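Local coordinates for probable acrylyl-CoA reductase AcuI (Escherichia coli, PDB 1O89), which probably catalyses the NADPH-dependent reduction of acrylyl-CoA to propanoyl-CoA as a homodimeric member of the zinc-containing alcohol dehydrogenase family, at residues 50-55 / 120-125; 54-59 / 87-92; 192-197 / 212-217; 229-234 / 251-256. All coordinates share one frame; numbering follows the deposited sequence.

Interaction 1 of 4, residues 50-55 / 120-125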
# COMPACT_ATOMS: atom_id res chain seq x y z
N ASP A 50 -15.15 -15.27 -28.31
CA ASP A 50 -15.81 -16.58 -28.35
C ASP A 50 -17.19 -16.61 -27.67
O ASP A 50 -17.82 -17.66 -27.61
CB ASP A 50 -14.90 -17.70 -27.79
CG ASP A 50 -14.22 -17.32 -26.48
OD1 ASP A 50 -14.77 -16.47 -25.74
OD2 ASP A 50 -13.14 -17.81 -26.12
N VAL A 51 -17.65 -15.47 -27.16
CA VAL A 51 -19.00 -15.37 -26.61
C VAL A 51 -19.67 -14.12 -27.14
O VAL A 51 -19.14 -13.01 -27.00
CB VAL A 51 -19.00 -15.32 -25.06
CG1 VAL A 51 -20.43 -15.42 -24.53
CG2 VAL A 51 -18.14 -16.43 -24.48
N THR A 52 -20.82 -14.32 -27.77
CA THR A 52 -21.68 -13.22 -28.18
C THR A 52 -22.86 -13.09 -27.21
O THR A 52 -23.50 -14.08 -26.87
CB THR A 52 -22.17 -13.43 -29.62
OG1 THR A 52 -21.04 -13.55 -30.48
CG2 THR A 52 -22.90 -12.21 -30.16
N VAL A 53 -23.11 -11.87 -26.75
CA VAL A 53 -24.16 -11.58 -25.78
C VAL A 53 -25.21 -10.63 -26.39
O VAL A 53 -24.86 -9.61 -27.00
CB VAL A 53 -23.57 -10.92 -24.50
CG1 VAL A 53 -24.65 -10.67 -23.46
CG2 VAL A 53 -22.45 -11.79 -23.92
N ASP A 54 -26.48 -11.02 -26.25
CA ASP A 54 -27.64 -10.15 -26.49
C ASP A 54 -27.80 -9.20 -25.31
O ASP A 54 -28.23 -9.60 -24.23
CB ASP A 54 -28.93 -10.97 -26.63
CG ASP A 54 -28.99 -11.75 -27.92
OD1 ASP A 54 -28.57 -11.23 -28.97
OD2 ASP A 54 -29.45 -12.91 -27.98
N VAL A 55 -27.41 -7.95 -25.51
CA VAL A 55 -27.40 -6.97 -24.45
C VAL A 55 -28.83 -6.51 -24.19
O VAL A 55 -29.61 -6.24 -25.11
CB VAL A 55 -26.48 -5.79 -24.81
CG1 VAL A 55 -26.44 -4.74 -23.69
CG2 VAL A 55 -25.09 -6.30 -25.09
N ALA A 120 -25.11 -1.35 -27.54
CA ALA A 120 -25.37 -2.08 -28.77
C ALA A 120 -26.22 -3.30 -28.43
O ALA A 120 -26.18 -3.76 -27.29
CB ALA A 120 -24.07 -2.51 -29.40
N GLU A 121 -26.96 -3.81 -29.40
CA GLU A 121 -27.81 -4.99 -29.18
C GLU A 121 -26.98 -6.25 -29.00
O GLU A 121 -27.45 -7.23 -28.42
CB GLU A 121 -28.80 -5.19 -30.32
CG GLU A 121 -29.84 -4.08 -30.40
CD GLU A 121 -30.79 -4.23 -31.57
OE1 GLU A 121 -30.45 -4.89 -32.57
OE2 GLU A 121 -31.89 -3.67 -31.47
N GLN A 122 -25.75 -6.23 -29.50
CA GLN A 122 -24.86 -7.36 -29.33
C GLN A 122 -23.45 -6.91 -29.01
O GLN A 122 -23.00 -5.88 -29.51
CB GLN A 122 -24.82 -8.21 -30.60
CG GLN A 122 -26.19 -8.63 -31.15
CD GLN A 122 -26.04 -9.57 -32.32
OE1 GLN A 122 -25.04 -10.27 -32.41
NE2 GLN A 122 -27.02 -9.58 -33.23
N ALA A 123 -22.77 -7.69 -28.18
CA ALA A 123 -21.35 -7.51 -27.90
C ALA A 123 -20.65 -8.87 -28.01
O ALA A 123 -21.20 -9.89 -27.61
CB ALA A 123 -21.17 -6.95 -26.52
N ARG A 124 -19.46 -8.88 -28.61
CA ARG A 124 -18.64 -10.09 -28.71
C ARG A 124 -17.38 -9.88 -27.87
O ARG A 124 -16.63 -8.92 -28.07
CB ARG A 124 -18.28 -10.41 -30.16
CG ARG A 124 -17.71 -11.82 -30.37
CD ARG A 124 -17.58 -12.30 -31.82
NE ARG A 124 -18.86 -12.30 -32.53
CZ ARG A 124 -19.01 -12.32 -33.86
NH1 ARG A 124 -17.95 -12.34 -34.67
NH2 ARG A 124 -20.24 -12.33 -34.38
N VAL A 125 -17.19 -10.77 -26.90
CA VAL A 125 -16.12 -10.67 -25.93
C VAL A 125 -15.49 -12.02 -25.65
O VAL A 125 -16.01 -13.06 -26.04
CB VAL A 125 -16.66 -10.10 -24.60
CG1 VAL A 125 -17.16 -8.65 -24.80
CG2 VAL A 125 -17.76 -10.98 -24.02
O HOH W 1 -30.32 -7.30 -27.47
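Val53 and Ala123 face each other as an antiparallel hydrogen-bonded pair: Val53 N donates to Ala123 O at 2.9 Å and Ala123 N donates back to Val53 O. Val51 and Val125 repeat the pattern, and Asp50 joins Val51 opposite Val125 in a classic beta bulge. The tight side of the ribbon carries Val51, Val53, Ala123 and Val125, buried beta-branched residues and a small alanine that suit a sheet face turned inward. Val55 adds its CG2 methyl, 4.2 Å from Ala123 CB.

The other face is polar. Thr52 presents OG1 to the guanidinium edge of Arg124, whose NE donates over 3.2 Å in a bent bond of 144°. The extended start of the arginine (CG anti to the backbone N, chi1 -167°) and a bend at chi3 (-58°) bring NE beside OG1 of its cross-strand neighbour. Gln122 lies beside Asp54, whose carboxylate is bound by Arg91; Gln122 NE2 bonds to Glu43, while across the contact OE1 lies 3.7 Å from Thr52 CG2 and has no polar partner in the model. A water donates to both Val55 O and Glu121 O, bridging the two strands at this end.

Within the GroES-like domain, strand 85-93 pairs with the other edge of strand 51-59, while Val104 and Leu106 of strand 103-107 pack against Val53 and Val125.

Interaction 2 of 4, residues 54-59 / 87-92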
# COMPACT_ATOMS: atom_id res chain seq x y z
N ASP A 54 -26.48 -11.02 -26.25
CA ASP A 54 -27.64 -10.15 -26.49
C ASP A 54 -27.80 -9.20 -25.31
O ASP A 54 -28.23 -9.60 -24.23
CB ASP A 54 -28.93 -10.97 -26.63
CG ASP A 54 -28.99 -11.75 -27.92
OD1 ASP A 54 -28.57 -11.23 -28.97
OD2 ASP A 54 -29.45 -12.91 -27.98
N VAL A 55 -27.41 -7.95 -25.51
CA VAL A 55 -27.40 -6.97 -24.45
C VAL A 55 -28.83 -6.51 -24.19
O VAL A 55 -29.61 -6.24 -25.11
CB VAL A 55 -26.48 -5.79 -24.81
CG1 VAL A 55 -26.44 -4.74 -23.69
CG2 VAL A 55 -25.09 -6.30 -25.09
N HIS A 56 -29.19 -6.51 -22.92
CA HIS A 56 -30.51 -6.07 -22.51
C HIS A 56 -30.41 -4.72 -21.82
O HIS A 56 -31.26 -3.86 -22.01
CB HIS A 56 -31.13 -7.11 -21.58
CG HIS A 56 -31.40 -8.43 -22.22
ND1 HIS A 56 -31.90 -8.55 -23.51
CD2 HIS A 56 -31.30 -9.69 -21.74
CE1 HIS A 56 -32.07 -9.83 -23.79
NE2 HIS A 56 -31.71 -10.54 -22.74
N TRP A 57 -29.38 -4.55 -20.99
CA TRP A 57 -29.10 -3.31 -20.26
C TRP A 57 -27.63 -2.93 -20.32
O TRP A 57 -26.75 -3.79 -20.21
CB TRP A 57 -29.49 -3.43 -18.77
CG TRP A 57 -30.97 -3.57 -18.50
CD1 TRP A 57 -31.65 -4.73 -18.27
CD2 TRP A 57 -31.94 -2.51 -18.42
NE1 TRP A 57 -32.98 -4.46 -18.07
CE2 TRP A 57 -33.19 -3.11 -18.14
CE3 TRP A 57 -31.88 -1.12 -18.54
CZ2 TRP A 57 -34.38 -2.37 -18.00
CZ3 TRP A 57 -33.06 -0.38 -18.39
CH2 TRP A 57 -34.29 -1.01 -18.13
N SER A 58 -27.37 -1.65 -20.50
CA SER A 58 -26.03 -1.08 -20.30
C SER A 58 -26.22 0.18 -19.44
O SER A 58 -27.21 0.28 -18.70
CB SER A 58 -25.39 -0.78 -21.66
OG SER A 58 -24.02 -0.37 -21.55
N SER A 59 -25.28 1.13 -19.55
CA SER A 59 -25.21 2.34 -18.72
C SER A 59 -24.47 3.46 -19.43
O SER A 59 -23.75 3.24 -20.39
CB SER A 59 -24.36 2.12 -17.45
OG SER A 59 -24.52 0.83 -16.91
N ALA A 87 -25.08 -6.02 -19.37
CA ALA A 87 -25.63 -7.28 -18.90
C ALA A 87 -26.70 -7.73 -19.86
O ALA A 87 -27.42 -6.91 -20.42
CB ALA A 87 -26.21 -7.12 -17.50
N GLY A 88 -26.81 -9.03 -20.06
CA GLY A 88 -27.88 -9.57 -20.87
C GLY A 88 -27.81 -11.07 -20.94
O GLY A 88 -27.46 -11.72 -19.96
N THR A 89 -28.12 -11.60 -22.12
CA THR A 89 -28.29 -13.03 -22.38
C THR A 89 -27.26 -13.51 -23.41
O THR A 89 -27.08 -12.87 -24.44
CB THR A 89 -29.68 -13.25 -22.97
OG1 THR A 89 -30.65 -13.17 -21.92
CG2 THR A 89 -29.83 -14.63 -23.52
N VAL A 90 -26.65 -14.66 -23.16
CA VAL A 90 -25.71 -15.26 -24.10
C VAL A 90 -26.45 -15.71 -25.36
O VAL A 90 -27.39 -16.48 -25.28
CB VAL A 90 -24.96 -16.46 -23.46
CG1 VAL A 90 -24.12 -17.21 -24.50
CG2 VAL A 90 -24.07 -16.00 -22.30
N ARG A 91 -26.02 -15.20 -26.51
CA ARG A 91 -26.56 -15.60 -27.81
C ARG A 91 -25.86 -16.87 -28.31
O ARG A 91 -26.50 -17.90 -28.51
CB ARG A 91 -26.40 -14.46 -28.83
CG ARG A 91 -26.70 -14.86 -30.28
CD ARG A 91 -26.58 -13.72 -31.29
NE ARG A 91 -27.80 -12.91 -31.26
CZ ARG A 91 -28.48 -12.50 -32.33
NH1 ARG A 91 -28.10 -12.82 -33.57
NH2 ARG A 91 -29.56 -11.77 -32.14
N THR A 92 -24.55 -16.77 -28.54
CA THR A 92 -23.75 -17.92 -28.96
C THR A 92 -22.49 -18.01 -28.13
O THR A 92 -22.01 -17.00 -27.63
CB THR A 92 -23.35 -17.83 -30.45
OG1 THR A 92 -24.38 -17.17 -31.19
CG2 THR A 92 -23.28 -19.20 -31.08
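Asp54 and Thr89 form an antiparallel hydrogen-bonded pair in the GroES-like domain, and a classic beta bulge follows, where His56 and Trp57 both face Ala87. Ala87 O accepts from both residues: His56 N arrives in the carbonyl plane on a lone pair, and Trp57 N makes a nearly straight bond of 175°.

The Asp54 side chain can be followed outward. CB passes Thr89 O at 3.4 Å; CG, anti to the carbonyl carbon (chi1 -71°), sets the carboxylate against Arg91. There OD1 receives Arg91 NE on its syn side at 2.9 Å, with a weak second bond from NH2, while OD2 rests 3.5 Å from Arg91 CB. The carboxylate and guanidinium planes stand 79° apart, so the salt bridge is gripped mainly through one oxygen and NE, not as a flat two-pronged pair. An aspartate suits this place because its short chain puts OD1 beside NE of an arginine bent at chi3. A leucine here would probably leave the Arg91 guanidinium without this charge and freer to turn, though Glu43 holds NH1 by a further salt bridge.

Gly88, opposite Val55 next to the bulge, has no room for a CB, which would collide with Asp54 O and His56 N. Its CA instead lies 3.5 Å from His56 CD2, and Asp54 O sits over the centre of one face of the imidazole. At the ring edge, His56 NE2 and Thr89 OG1 share a hydrogen bond of 3.0 Å in which either may be the donor.

Interaction 3 of 4, residues 192-197 / 212-217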
# COMPACT_ATOMS: atom_id res chain seq x y z
N GLY A 192 -21.13 -2.16 9.36
CA GLY A 192 -20.96 -1.77 10.75
C GLY A 192 -19.95 -0.67 11.01
O GLY A 192 -19.76 -0.27 12.15
N TYR A 193 -19.30 -0.16 9.97
CA TYR A 193 -18.30 0.89 10.12
C TYR A 193 -18.95 2.26 10.35
O TYR A 193 -20.07 2.52 9.93
CB TYR A 193 -17.41 0.96 8.87
CG TYR A 193 -16.53 -0.25 8.60
CD1 TYR A 193 -17.01 -1.34 7.88
CD2 TYR A 193 -15.21 -0.30 9.04
CE1 TYR A 193 -16.23 -2.45 7.62
CE2 TYR A 193 -14.40 -1.41 8.78
CZ TYR A 193 -14.92 -2.48 8.07
OH TYR A 193 -14.14 -3.58 7.81
N GLN A 194 -18.22 3.13 11.04
CA GLN A 194 -18.59 4.52 11.23
C GLN A 194 -17.96 5.30 10.08
O GLN A 194 -16.73 5.34 9.96
CB GLN A 194 -18.07 5.04 12.57
CG GLN A 194 -18.39 6.50 12.83
CD GLN A 194 -18.65 6.80 14.30
OE1 GLN A 194 -18.14 6.13 15.19
NE2 GLN A 194 -19.44 7.83 14.55
N VAL A 195 -18.78 5.89 9.22
CA VAL A 195 -18.29 6.49 7.99
C VAL A 195 -18.32 8.01 8.04
O VAL A 195 -19.27 8.61 8.53
CB VAL A 195 -19.12 6.02 6.79
CG1 VAL A 195 -18.45 6.43 5.48
CG2 VAL A 195 -19.32 4.50 6.85
N VAL A 196 -17.26 8.63 7.54
CA VAL A 196 -17.20 10.06 7.32
C VAL A 196 -17.06 10.26 5.82
O VAL A 196 -16.06 9.85 5.23
CB VAL A 196 -16.00 10.72 8.04
CG1 VAL A 196 -15.92 12.22 7.69
CG2 VAL A 196 -16.11 10.52 9.54
N ALA A 197 -18.07 10.87 5.21
CA ALA A 197 -18.06 11.22 3.80
C ALA A 197 -17.43 12.59 3.59
O ALA A 197 -17.74 13.55 4.30
CB ALA A 197 -19.46 11.21 3.25
N GLY A 212 -25.57 6.54 5.06
CA GLY A 212 -24.96 5.99 6.26
C GLY A 212 -23.78 6.75 6.83
O GLY A 212 -23.14 6.25 7.75
N ALA A 213 -23.46 7.92 6.30
CA ALA A 213 -22.36 8.72 6.82
C ALA A 213 -22.78 9.38 8.13
O ALA A 213 -23.86 9.97 8.20
CB ALA A 213 -21.96 9.78 5.80
N SER A 214 -21.95 9.25 9.16
CA SER A 214 -22.21 9.93 10.44
C SER A 214 -21.87 11.41 10.39
O SER A 214 -22.48 12.21 11.11
CB SER A 214 -21.43 9.28 11.58
OG SER A 214 -21.64 7.88 11.61
N ARG A 215 -20.88 11.79 9.58
CA ARG A 215 -20.57 13.20 9.37
C ARG A 215 -20.02 13.46 7.97
O ARG A 215 -19.52 12.54 7.30
CB ARG A 215 -19.61 13.75 10.44
CG ARG A 215 -18.91 12.69 11.29
CD ARG A 215 -18.03 13.25 12.38
NE ARG A 215 -16.63 12.85 12.23
CZ ARG A 215 -15.62 13.68 11.93
NH1 ARG A 215 -15.82 14.98 11.74
NH2 ARG A 215 -14.39 13.20 11.83
N VAL A 216 -20.13 14.71 7.54
CA VAL A 216 -19.71 15.11 6.20
C VAL A 216 -18.79 16.33 6.26
O VAL A 216 -19.16 17.39 6.76
CB VAL A 216 -20.93 15.44 5.32
CG1 VAL A 216 -20.47 15.85 3.91
CG2 VAL A 216 -21.92 14.25 5.27
N LEU A 217 -17.58 16.17 5.72
CA LEU A 217 -16.59 17.23 5.66
C LEU A 217 -16.49 17.82 4.24
O LEU A 217 -16.70 17.10 3.26
CB LEU A 217 -15.23 16.67 6.09
CG LEU A 217 -15.25 15.87 7.40
CD1 LEU A 217 -13.87 15.36 7.74
CD2 LEU A 217 -15.81 16.71 8.54
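Val196 and Arg215, then Ala197 and Val216, pair in parallel on strands 195-197 and 215-217, whose axes approach to 4.8 Å at an angle of 34°. Ala197 sits between two partners in the usual parallel manner: its N donates to Arg215 O, and its O accepts from Leu217 N at 3.0 Å. Earlier along the strands, Ser214 N donates to Val195 O over 2.8 Å. Helix 205-211 connects the strands in a beta-alpha-beta unit of the Rossmann fold, and Gly212, with positive phi, leaves that helix. Ser199, an NADP(+)-binding residue, has its side chain about 5 Å from that of Val216.

Val196 divides its two methyls. CG1, anti to the backbone N (chi1 176°), reaches Leu217 CG at 3.7 Å and stands over one face of the Arg215 guanidinium, while CG2 lies 3.6 Å from Arg215 NE. Replacing this valine by a glycine is likely to open a gap between Leu217 and the Arg215 chain, leaving the guanidinium less fixed. On the other face, Ala197 CB meets Ala213 CB at 3.8 Å and Val216 CG2 at 4.4 Å; the small alanine side chains let the two CB atoms meet directly.

Arg215 NH2 forms a salt bridge with Glu170 of strand 170-173, on the other side of strand 195-199. The arginine thus lies against apolar methyls while its charge is answered by a carboxylate one strand further on.

Interaction 4 of 4, residues 229-234 / 251-256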
# COMPACT_ATOMS: atom_id res chain seq x y z
N GLU A 229 0.05 14.22 10.15
CA GLU A 229 -0.95 14.97 10.89
C GLU A 229 -1.53 14.11 12.00
O GLU A 229 -1.21 12.93 12.09
CB GLU A 229 -2.09 15.39 9.96
CG GLU A 229 -1.63 15.97 8.63
CD GLU A 229 -2.33 17.26 8.27
OE1 GLU A 229 -3.58 17.27 8.20
OE2 GLU A 229 -1.62 18.27 8.07
N LYS A 230 -2.40 14.68 12.83
CA LYS A 230 -3.06 13.90 13.89
C LYS A 230 -3.74 12.66 13.29
O LYS A 230 -4.38 12.74 12.23
CB LYS A 230 -4.09 14.75 14.63
CG LYS A 230 -4.71 14.03 15.83
CD LYS A 230 -5.89 14.78 16.43
CE LYS A 230 -6.31 14.11 17.74
NZ LYS A 230 -7.56 14.69 18.30
N GLN A 231 -3.58 11.53 13.98
CA GLN A 231 -4.16 10.26 13.55
C GLN A 231 -5.67 10.24 13.81
O GLN A 231 -6.10 10.24 14.96
CB GLN A 231 -3.53 9.10 14.33
CG GLN A 231 -2.13 8.69 13.88
CD GLN A 231 -1.44 7.80 14.89
OE1 GLN A 231 -1.60 6.58 14.86
NE2 GLN A 231 -0.70 8.40 15.81
N VAL A 232 -6.47 10.22 12.74
CA VAL A 232 -7.94 10.17 12.88
C VAL A 232 -8.63 9.00 12.15
O VAL A 232 -9.70 8.58 12.59
CB VAL A 232 -8.61 11.53 12.49
CG1 VAL A 232 -8.35 12.60 13.55
CG2 VAL A 232 -8.14 12.03 11.13
N TRP A 233 -8.06 8.45 11.08
CA TRP A 233 -8.76 7.40 10.31
C TRP A 233 -8.20 5.99 10.49
O TRP A 233 -6.99 5.78 10.39
CB TRP A 233 -8.79 7.70 8.80
CG TRP A 233 -9.05 9.10 8.44
CD1 TRP A 233 -8.24 9.92 7.71
CD2 TRP A 233 -10.20 9.87 8.77
NE1 TRP A 233 -8.80 11.16 7.59
CE2 TRP A 233 -10.02 11.16 8.22
CE3 TRP A 233 -11.37 9.61 9.49
CZ2 TRP A 233 -10.96 12.18 8.37
CZ3 TRP A 233 -12.31 10.62 9.64
CH2 TRP A 233 -12.09 11.89 9.08
N ALA A 234 -9.09 5.02 10.72
CA ALA A 234 -8.71 3.60 10.75
C ALA A 234 -8.50 3.08 9.34
O ALA A 234 -7.62 2.23 9.09
CB ALA A 234 -9.77 2.79 11.45
N GLN A 251 -3.15 11.48 7.78
CA GLN A 251 -4.12 11.35 8.87
C GLN A 251 -4.43 9.90 9.27
O GLN A 251 -5.21 9.67 10.18
CB GLN A 251 -5.45 12.03 8.48
CG GLN A 251 -5.40 13.53 8.41
CD GLN A 251 -6.71 14.14 7.94
OE1 GLN A 251 -7.45 13.56 7.13
NE2 GLN A 251 -6.99 15.33 8.42
N MET A 252 -3.84 8.92 8.58
CA MET A 252 -4.10 7.51 8.87
C MET A 252 -3.54 7.08 10.24
O MET A 252 -2.40 7.40 10.59
CB MET A 252 -3.50 6.62 7.79
CG MET A 252 -4.10 6.81 6.40
SD MET A 252 -5.93 6.69 6.31
CE MET A 252 -6.12 5.09 7.15
N ASN A 253 -4.37 6.39 11.02
CA ASN A 253 -3.94 5.67 12.22
C ASN A 253 -2.80 4.75 11.90
O ASN A 253 -2.68 4.28 10.77
CB ASN A 253 -5.07 4.79 12.76
CG ASN A 253 -6.17 5.59 13.44
OD1 ASN A 253 -6.07 6.81 13.63
ND2 ASN A 253 -7.23 4.89 13.84
N TYR A 254 -1.98 4.45 12.91
CA TYR A 254 -0.98 3.40 12.81
C TYR A 254 -1.61 2.09 12.35
O TYR A 254 -2.55 1.59 12.98
CB TYR A 254 -0.30 3.20 14.17
CG TYR A 254 0.94 2.36 14.08
CD1 TYR A 254 0.86 0.97 13.98
CD2 TYR A 254 2.20 2.95 14.06
CE1 TYR A 254 2.01 0.20 13.88
CE2 TYR A 254 3.35 2.19 13.95
CZ TYR A 254 3.24 0.81 13.87
OH TYR A 254 4.37 0.04 13.76
N GLY A 255 -1.09 1.53 11.26
CA GLY A 255 -1.52 0.24 10.74
C GLY A 255 -2.75 0.35 9.85
O GLY A 255 -3.29 -0.66 9.43
N GLY A 256 -3.17 1.57 9.54
CA GLY A 256 -4.35 1.80 8.75
C GLY A 256 -4.12 1.55 7.27
O GLY A 256 -3.00 1.40 6.82
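Gln251 and Trp233, which with Asn253 bury the most surface here, meet where strand 233-238 begins, at one end of the parallel Rossmann-type sheet, with Trp233 paired to Met252 after helix 242-250. Gln251 uses both backbone and side chain. Its backbone O accepts from Val232 N at 2.9 Å and from Trp233 N, and its extended side chain runs alongside the indole so that OE1 accepts a hydrogen bond from Trp233 NE1 at 2.8 Å. That donor stands 48° above the amide plane, away from a lone pair. Val232 CG2 lies over the centre of one indole face. The tryptophan suits a site needing a broad apolar plate with one N-H to give.

Met252, bent at chi2 and chi3, lays SD at the edge of the indole in a Met-aromatic contact, 5.2 Å from the centroid of its five-membered ring; SD also packs 3.9 Å from Trp233 CB. Asn253 opens a type II turn to Gly256; its N donates to Trp233 O, and its CB and CG both lie 3.2 Å from that oxygen. Tyr254 reaches outward, its OH bonded to Asp287 of the second subunit, while its backbone N donates to Gln231 OE1 over 2.9 Å.

Interactions 1 and 2 lie in the GroES-like domain, with centres 6 Å apart; they share Asp54 and Val55 on strand 51-59, which pairs with strand 122-125 along one edge and strand 85-93 along the other. Interactions 3 and 4 come later in the chain, on the far side of the molecule: 36 to 46 Å separates their centres from the first two. They belong to one parallel sheet, their centres 16 Å apart, and touch where Trp233 packs against Val196, Arg215 and Leu217. The chain leaves the first sheet, builds the parallel one, and returns at the end with strand 340-343 beside 51-59, consistent with the catalytic and nucleotide-binding domains of this family.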